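Local coordinates for amino acid adenylation domain-containing protein (Bacillus stratosphericus LAMA 585, PDB 6ULY) that probably selects an alpha-keto acid and activates it as an acyl adenylate for nonribosomal depsipeptide synthesis, at residues E474-E479 with K525-T530; L505-K510 with R519-I524. All coordinates share one frame; numbering follows the deposited sequence.

Contact 1: residues E474-E479 with K525-T530; sequences EAIAEE and KSHIAT
His527 and Glu479 make the one hydrogen bond between residues 474-479 and 525-530. NE2 of the imidazole donates to Glu479 OE1 over 2.7 Å, with an N-H...O angle of 162°. The acceptor lies almost in the ring plane, but the carboxylate is turned 54° from that plane and accepts the N-H on its anti lone pair, the one directed away from OE2. The two side chains cross at about a right angle. CG of the histidine stands anti to the backbone N (chi1 -171°), on a CB that points toward the other helix, while the glutamate arrives on a chain extended beyond CG. A carboxylate this close probably favours the protonated imidazole.

A second polar approach lies at the same ring edge. The carbonyl oxygen of Ile476 is 3.1 Å from His527 CD2, near the ring plane, so the polarised C-H of the imidazole faces an oxygen that also accepts the backbone N-H of Glu479. Carboxylate and carbonyl together meet neighbouring atoms of the ring edge and would hinder its rotation.

Apolar packing continues the contact inward. Ile476 uses its CG2 branch alone: the methyl touches His527 CD2 at 3.6 Å and Ile528 CG1 at 3.8 Å. Deeper still, Ala477 CB meets the tip of Ile528, CD1, at 4.1 Å. Ile528 also rests on Ile539, and Ala477 on Ser486, so the apolar side merges with strands 539-543 and 483-491, whereas Glu479 sits at the exposed margin.

Two neighbouring helices thus pack together over a small three-stranded sheet, with a His-carboxylate bond at their outer edge, consistent with the small C-terminal alpha/beta subdomain of ANL-family adenylation domains.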
loop_
_atom_site.group_PDB
_atom_site.type_symbol
_atom_site.label_atom_id
_atom_site.label_comp_id
_atom_site.label_asym_id
_atom_site.label_seq_id
_atom_site.Cartn_x
_atom_site.Cartn_y
_atom_site.Cartn_z
ATOM N N GLU A 474 11.862 -21.883 10.178
ATOM C CA GLU A 474 12.642 -22.855 9.374
ATOM C C GLU A 474 13.289 -23.908 10.285
ATOM O O GLU A 474 13.167 -25.102 9.979
ATOM C CB GLU A 474 13.684 -22.124 8.534
ATOM C CG GLU A 474 13.080 -21.280 7.427
ATOM C CD GLU A 474 14.071 -20.301 6.824
ATOM O OE1 GLU A 474 15.205 -20.224 7.341
ATOM O OE2 GLU A 474 13.704 -19.617 5.845
ATOM N N ALA A 475 13.949 -23.502 11.366
ATOM C CA ALA A 475 14.553 -24.454 12.324
ATOM C C ALA A 475 13.492 -25.468 12.773
ATOM O O ALA A 475 13.787 -26.677 12.744
ATOM C CB ALA A 475 15.164 -23.721 13.499
ATOM N N ILE A 476 12.304 -25.005 13.172
ATOM C CA ILE A 476 11.233 -25.902 13.697
ATOM C C ILE A 476 10.756 -26.818 12.571
ATOM O O ILE A 476 10.572 -28.024 12.823
ATOM C CB ILE A 476 10.077 -25.112 14.329
ATOM C CG1 ILE A 476 10.493 -24.579 15.703
ATOM C CG2 ILE A 476 8.811 -25.965 14.417
ATOM C CD1 ILE A 476 9.895 -23.243 16.046
ATOM N N ALA A 477 10.575 -26.281 11.366
ATOM C CA ALA A 477 10.184 -27.089 10.189
ATOM C C ALA A 477 11.211 -28.209 9.953
ATOM O O ALA A 477 10.791 -29.313 9.560
ATOM C CB ALA A 477 10.018 -26.212 8.973
ATOM N N GLU A 478 12.498 -27.954 10.217
ATOM C CA GLU A 478 13.621 -28.887 9.916
ATOM C C GLU A 478 13.730 -29.987 10.975
ATOM O O GLU A 478 14.474 -30.945 10.735
ATOM C CB GLU A 478 14.940 -28.119 9.807
ATOM C CG GLU A 478 15.084 -27.335 8.508
ATOM C CD GLU A 478 16.318 -26.447 8.410
ATOM O OE1 GLU A 478 16.563 -25.655 9.358
ATOM O OE2 GLU A 478 17.036 -26.550 7.383
ATOM N N GLU A 479 13.022 -29.876 12.094
ATOM C CA GLU A 479 12.978 -30.961 13.106
ATOM C C GLU A 479 12.066 -32.097 12.620
ATOM O O GLU A 479 12.189 -33.214 13.161
ATOM C CB GLU A 479 12.509 -30.424 14.457
ATOM C CG GLU A 479 13.474 -29.439 15.098
ATOM C CD GLU A 479 12.904 -28.623 16.253
ATOM O OE1 GLU A 479 11.687 -28.677 16.522
ATOM O OE2 GLU A 479 13.693 -27.934 16.902
ATOM N N LYS A 525 3.048 -28.679 9.288
ATOM C CA LYS A 525 1.890 -27.860 9.699
ATOM C C LYS A 525 1.695 -28.025 11.208
ATOM O O LYS A 525 1.578 -27.002 11.914
ATOM C CB LYS A 525 0.674 -28.270 8.862
ATOM C CG LYS A 525 -0.484 -27.285 8.900
ATOM C CD LYS A 525 -1.510 -27.458 7.785
ATOM C CE LYS A 525 -2.872 -27.921 8.271
ATOM N NZ LYS A 525 -3.804 -28.154 7.141
ATOM N N SER A 526 1.687 -29.263 11.700
ATOM C CA SER A 526 1.291 -29.567 13.101
ATOM C C SER A 526 2.446 -29.257 14.062
ATOM O O SER A 526 2.169 -28.771 15.168
ATOM C CB SER A 526 0.787 -30.983 13.249
ATOM O OG SER A 526 1.853 -31.918 13.165
ATOM N N HIS A 527 3.692 -29.523 13.669
ATOM C CA HIS A 527 4.875 -29.253 14.524
ATOM C C HIS A 527 5.095 -27.744 14.665
ATOM O O HIS A 527 5.488 -27.302 15.752
ATOM C CB HIS A 527 6.107 -29.961 13.970
ATOM C CG HIS A 527 7.277 -29.915 14.890
ATOM N ND1 HIS A 527 7.195 -30.310 16.209
ATOM C CD2 HIS A 527 8.557 -29.538 14.685
ATOM C CE1 HIS A 527 8.376 -30.170 16.781
ATOM N NE2 HIS A 527 9.229 -29.697 15.866
ATOM N N ILE A 528 4.855 -26.969 13.615
ATOM C CA ILE A 528 4.975 -25.486 13.706
ATOM C C ILE A 528 3.809 -24.947 14.545
ATOM O O ILE A 528 4.037 -24.024 15.352
ATOM C CB ILE A 528 5.049 -24.843 12.306
ATOM C CG1 ILE A 528 6.384 -25.155 11.626
ATOM C CG2 ILE A 528 4.800 -23.339 12.369
ATOM C CD1 ILE A 528 6.447 -24.676 10.203
ATOM N N ALA A 529 2.598 -25.484 14.363
ATOM C CA ALA A 529 1.409 -25.056 15.138
ATOM C C ALA A 529 1.665 -25.277 16.634
ATOM O O ALA A 529 1.376 -24.369 17.430
ATOM C CB ALA A 529 0.172 -25.776 14.668
ATOM N N THR A 530 2.206 -26.432 17.016
ATOM C CA THR A 530 2.463 -26.753 18.444
ATOM C C THR A 530 3.537 -25.790 18.958
ATOM O O THR A 530 3.187 -24.912 19.780
ATOM C CB THR A 530 2.790 -28.242 18.634
ATOM O OG1 THR A 530 1.635 -28.993 18.257
ATOM C CG2 THR A 530 3.182 -28.599 20.053
#

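Contact 2: residues L505-K510 with R519-I524; sequences LFFTPK and RASQHI
Phe507 projects from strand 502-509 toward helix 514-532, the first strand and the helix of a beta-alpha-beta unit completed by strand 539-543. The short segments of strand and helix lie 10.2 Å apart axis to axis, their directions 138° apart, and the Phe507 ring touches three residues of the helix.

The side chain begins at CB, 4.1 Å from the CD1 methyl of Ile524. CG lies between the backbone N and the carbonyl carbon (chi1 70°), the crowded position. From there the ring turns one face to the isoleucine tip: CD1 of Ile524 sits over the ring centre, 3.5 Å from the centroid and 15° off the normal, a CH-pi contact. All six ring carbons are near this methyl, CD1 of the phenylalanine being closest at 3.4 Å. Farther out the ring atoms meet different partners: CE2 meets Ala520 CB at 3.9 Å, an oblique approach, whereas CE1 and CZ meet Ser521. There OG lies at the ring edge near its plane, where it faces aromatic C-H rather than the pi cloud; its hydrogen bond is to Ile517 O, one turn earlier in the same helix.

Leu505, two residues before Phe507 on the same side of the strand, meets the other branch of Ile524. Its CD1 and CG pack against CG2, and the two side chains cross obliquely. Ile524 is therefore divided between two strand residues, with the longer branch over the ring and the shorter one against the leucine. Ile539 and Val483, from the strands on either side of 502-509, also touch it. At the far end of the aromatic side chain, Phe507 CZ stands 3.2 Å from Ser521 OG.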
loop_
_atom_site.group_PDB
_atom_site.type_symbol
_atom_site.label_atom_id
_atom_site.label_comp_id
_atom_site.label_asym_id
_atom_site.label_seq_id
_atom_site.Cartn_x
_atom_site.Cartn_y
_atom_site.Cartn_z
ATOM N N LEU A 505 5.494 -22.340 3.699
ATOM C CA LEU A 505 6.722 -23.085 4.075
ATOM C C LEU A 505 7.126 -23.989 2.898
ATOM O O LEU A 505 6.542 -25.081 2.740
ATOM C CB LEU A 505 6.418 -23.860 5.369
ATOM C CG LEU A 505 7.602 -24.227 6.268
ATOM C CD1 LEU A 505 8.418 -25.360 5.675
ATOM C CD2 LEU A 505 8.484 -23.027 6.547
ATOM N N PHE A 506 8.080 -23.545 2.076
ATOM C CA PHE A 506 8.728 -24.403 1.051
ATOM C C PHE A 506 9.669 -25.384 1.744
ATOM O O PHE A 506 10.328 -25.023 2.735
ATOM C CB PHE A 506 9.518 -23.583 0.030
ATOM C CG PHE A 506 8.664 -22.663 -0.803
ATOM C CD1 PHE A 506 7.937 -23.153 -1.879
ATOM C CD2 PHE A 506 8.565 -21.312 -0.493
ATOM C CE1 PHE A 506 7.140 -22.305 -2.638
ATOM C CE2 PHE A 506 7.767 -20.466 -1.250
ATOM C CZ PHE A 506 7.061 -20.963 -2.325
ATOM N N PHE A 507 9.749 -26.604 1.236
ATOM C CA PHE A 507 10.704 -27.589 1.789
ATOM C C PHE A 507 11.153 -28.557 0.693
ATOM O O PHE A 507 10.410 -28.848 -0.278
ATOM C CB PHE A 507 10.105 -28.283 3.018
ATOM C CG PHE A 507 8.961 -29.229 2.729
ATOM C CD1 PHE A 507 7.676 -28.748 2.511
ATOM C CD2 PHE A 507 9.163 -30.604 2.667
ATOM C CE1 PHE A 507 6.623 -29.613 2.244
ATOM C CE2 PHE A 507 8.110 -31.470 2.393
ATOM C CZ PHE A 507 6.840 -30.972 2.184
ATOM N N THR A 508 12.391 -29.016 0.843
ATOM C CA THR A 508 12.928 -30.201 0.137
ATOM C C THR A 508 12.590 -31.421 0.982
ATOM O O THR A 508 13.046 -31.500 2.125
ATOM C CB THR A 508 14.459 -30.167 0.016
ATOM O OG1 THR A 508 14.840 -28.920 -0.562
ATOM C CG2 THR A 508 15.013 -31.322 -0.797
ATOM N N PRO A 509 11.813 -32.406 0.481
ATOM C CA PRO A 509 11.700 -33.670 1.196
ATOM C C PRO A 509 12.979 -34.490 0.975
ATOM O O PRO A 509 13.579 -34.397 -0.098
ATOM C CB PRO A 509 10.457 -34.314 0.574
ATOM C CG PRO A 509 10.460 -33.802 -0.857
ATOM C CD PRO A 509 11.038 -32.398 -0.774
ATOM N N LYS A 510 13.376 -35.253 1.995
ATOM C CA LYS A 510 14.472 -36.244 1.883
ATOM C C LYS A 510 14.157 -37.239 0.760
ATOM O O LYS A 510 15.099 -37.861 0.230
ATOM C CB LYS A 510 14.658 -36.979 3.208
ATOM C CG LYS A 510 15.276 -36.148 4.317
ATOM C CD LYS A 510 15.586 -36.952 5.567
ATOM C CE LYS A 510 16.109 -36.077 6.690
ATOM N NZ LYS A 510 16.377 -36.844 7.930
ATOM N N ARG A 519 3.180 -36.924 4.306
ATOM C CA ARG A 519 3.516 -37.106 5.738
ATOM C C ARG A 519 4.293 -35.885 6.254
ATOM O O ARG A 519 3.894 -35.310 7.297
ATOM C CB ARG A 519 4.340 -38.369 5.952
ATOM C CG ARG A 519 4.762 -38.562 7.398
ATOM C CD ARG A 519 5.854 -39.601 7.513
ATOM N NE ARG A 519 5.539 -40.764 6.698
ATOM C CZ ARG A 519 6.426 -41.624 6.236
ATOM N NH1 ARG A 519 7.707 -41.456 6.519
ATOM N NH2 ARG A 519 6.020 -42.646 5.498
ATOM N N ALA A 520 5.370 -35.495 5.570
ATOM C CA ALA A 520 6.208 -34.359 6.011
ATOM C C ALA A 520 5.349 -33.096 6.084
ATOM O O ALA A 520 5.507 -32.353 7.067
ATOM C CB ALA A 520 7.398 -34.164 5.106
ATOM N N SER A 521 4.480 -32.866 5.093
ATOM C CA SER A 521 3.624 -31.650 5.003
ATOM C C SER A 521 2.700 -31.554 6.220
ATOM O O SER A 521 2.578 -30.457 6.796
ATOM C CB SER A 521 2.835 -31.634 3.724
ATOM O OG SER A 521 3.714 -31.559 2.614
ATOM N N GLN A 522 2.080 -32.673 6.598
ATOM C CA GLN A 522 1.206 -32.751 7.795
ATOM C C GLN A 522 2.040 -32.445 9.041
ATOM O O GLN A 522 1.572 -31.653 9.866
ATOM C CB GLN A 522 0.555 -34.127 7.958
ATOM C CG GLN A 522 -0.455 -34.499 6.879
ATOM C CD GLN A 522 -0.918 -35.930 7.046
ATOM O OE1 GLN A 522 -0.917 -36.720 6.106
ATOM N NE2 GLN A 522 -1.303 -36.291 8.260
ATOM N N HIS A 523 3.218 -33.058 9.184
ATOM C CA HIS A 523 4.090 -32.853 10.371
ATOM C C HIS A 523 4.587 -31.405 10.429
ATOM O O HIS A 523 4.671 -30.864 11.536
ATOM C CB HIS A 523 5.247 -33.856 10.387
ATOM C CG HIS A 523 4.819 -35.264 10.636
ATOM N ND1 HIS A 523 3.684 -35.593 11.358
ATOM C CD2 HIS A 523 5.373 -36.437 10.263
ATOM C CE1 HIS A 523 3.557 -36.904 11.414
ATOM N NE2 HIS A 523 4.577 -37.442 10.750
ATOM N N ILE A 524 4.922 -30.807 9.289
ATOM C CA ILE A 524 5.372 -29.387 9.232
ATOM C C ILE A 524 4.256 -28.508 9.807
ATOM O O ILE A 524 4.511 -27.692 10.711
ATOM C CB ILE A 524 5.740 -28.991 7.786
ATOM C CG1 ILE A 524 7.061 -29.627 7.338
ATOM C CG2 ILE A 524 5.772 -27.473 7.620
ATOM C CD1 ILE A 524 7.351 -29.479 5.836
#

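How the contacts relate
From the N terminus, helix 470-477 comes first and strand 483-491 follows. The chain then enters strand 502-509, where contact 2 starts, and turns into helix 514-532; residues 519-524 close that short strand-to-helix loop. The next turns of the same helix, 525-530, return to 474-479 and close the longer loop of contact 1, which encloses contact 2 entirely. The centres of the two contacts are about 9 Å apart, and their apolar sides join at Leu505: its CD1 lies 3.8 Å from Ala477 CB. Helix 514-532 is thus tied to the sheet by contact 2 and to its companion helix by contact 1.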